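Local structure of ribose 5-phosphate isomerase RpiB (Thermoanaerobacter tengcongensis, 4EGS) at residues V88-K91 with I95-S98. The protein probably removes phosphate from protein tyrosines through this N-terminal low molecular weight phosphatase domain, and may interconvert aldoses and ketoses through the remainder of the full-length protein. Numbering follows the deposited sequence.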
# COMPACT_ATOMS: atom_id res chain seq x y z
N VAL A 88 1.31 -25.73 12.78
CA VAL A 88 0.08 -25.49 12.03
C VAL A 88 0.35 -24.61 10.82
O VAL A 88 -0.32 -24.71 9.80
CB VAL A 88 -1.04 -24.88 12.91
CG1 VAL A 88 -0.74 -23.43 13.27
CG2 VAL A 88 -2.38 -24.98 12.20
N LEU A 89 1.36 -23.75 10.92
CA LEU A 89 1.72 -22.88 9.81
C LEU A 89 2.61 -23.63 8.82
O LEU A 89 2.63 -23.31 7.64
CB LEU A 89 2.43 -21.63 10.32
CG LEU A 89 1.63 -20.33 10.22
CD1 LEU A 89 0.25 -20.49 10.85
CD2 LEU A 89 2.39 -19.19 10.88
N LYS A 90 3.33 -24.63 9.32
CA LYS A 90 4.26 -25.40 8.51
C LYS A 90 3.47 -26.39 7.65
O LYS A 90 3.67 -26.47 6.43
CB LYS A 90 5.25 -26.13 9.42
CG LYS A 90 6.63 -26.41 8.82
CD LYS A 90 7.43 -25.15 8.69
CE LYS A 90 8.90 -25.44 8.67
NZ LYS A 90 9.19 -26.25 7.47
N LYS A 91 2.55 -27.12 8.28
CA LYS A 91 1.77 -28.14 7.59
C LYS A 91 0.78 -27.51 6.61
O LYS A 91 0.71 -27.90 5.45
CB LYS A 91 1.02 -29.02 8.59
CG LYS A 91 1.92 -29.77 9.57
CD LYS A 91 1.19 -30.92 10.25
CE LYS A 91 0.03 -30.43 11.09
NZ LYS A 91 0.49 -29.62 12.25
N ILE A 95 4.75 -22.21 5.54
CA ILE A 95 5.61 -21.17 6.11
C ILE A 95 6.21 -21.67 7.41
O ILE A 95 5.66 -22.55 8.07
CB ILE A 95 4.84 -19.84 6.32
CG1 ILE A 95 5.81 -18.66 6.32
CG2 ILE A 95 4.04 -19.89 7.61
CD1 ILE A 95 6.65 -18.57 5.07
N ASP A 96 7.36 -21.11 7.79
CA ASP A 96 8.13 -21.65 8.90
C ASP A 96 7.90 -20.94 10.24
O ASP A 96 7.42 -21.55 11.19
CB ASP A 96 9.62 -21.64 8.57
CG ASP A 96 10.42 -22.57 9.45
OD1 ASP A 96 9.87 -23.05 10.46
OD2 ASP A 96 11.60 -22.83 9.14
N ILE A 97 8.27 -19.66 10.29
CA ILE A 97 8.28 -18.86 11.53
C ILE A 97 9.10 -19.47 12.69
O ILE A 97 8.94 -19.06 13.84
CB ILE A 97 6.85 -18.40 11.99
CG1 ILE A 97 6.15 -19.44 12.86
CG2 ILE A 97 6.01 -18.02 10.78
CD1 ILE A 97 4.90 -18.92 13.55
N SER A 98 9.99 -20.40 12.37
CA SER A 98 10.85 -21.02 13.38
C SER A 98 11.83 -20.03 14.00
O SER A 98 12.29 -20.22 15.12
CB SER A 98 11.63 -22.20 12.81
OG SER A 98 10.79 -23.29 12.50
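Leu89 meets Ile95 twice, through its backbone and through its side chain, where helix 83-93 gives way to the loop behind it. The amide N of Ile95 donates to Leu89 O (3.2 Å), a hydrogen bond from residue i+6 back to residue i. The bond is bent, 138° at the hydrogen, and the donor stands above the carbonyl plane. On the apolar side, Ile95 CG2 rests against Leu89 CG at 3.6 Å, the two side chains running alongside each other. With chi1 of Ile95 at -155°, CG1 swings away from the helix and the short CG2 branch is left to do the touching. A beta-branched residue suits this place because one branch can pack here while the other leads elsewhere. Two residues on, Ile97 crosses Leu89 at about a right angle, its CD1 lying 3.7 Å from Leu89 CD2.

Lys90 covers the outer side. Bent at chi2 (72°), its chain carries CD to 3.2 Å from Ile95 O, and its methylenes run beside Asp96. A long, flexible lysine fits, its apolar part lying over the loop, with a short acid alongside. Lys90 NZ and Asp96 OD1 are opposite charges beyond salt-bridge range, and the position of that oxygen is doubtful. An alanine in place of Asp96 would probably leave the Lys90 ammonium without this nearby negative charge and uncover part of its methylene chain.

Behind this layer, helix 47-61 backs the apolar side: Met50 and Ile54 touch Leu89, a branched aliphatic suited to filling between them and the loop isoleucines, and Ala57 touches Ile95. Val88 faces Leu159 and Tyr162 of helix 159-179 instead. Chemically, then, in this phosphatase domain the loop is held back along the helix by one bent backbone bond and branched aliphatic packing; the lysine's methylenes pack over it, and a loose attraction to Asp96 may add to this.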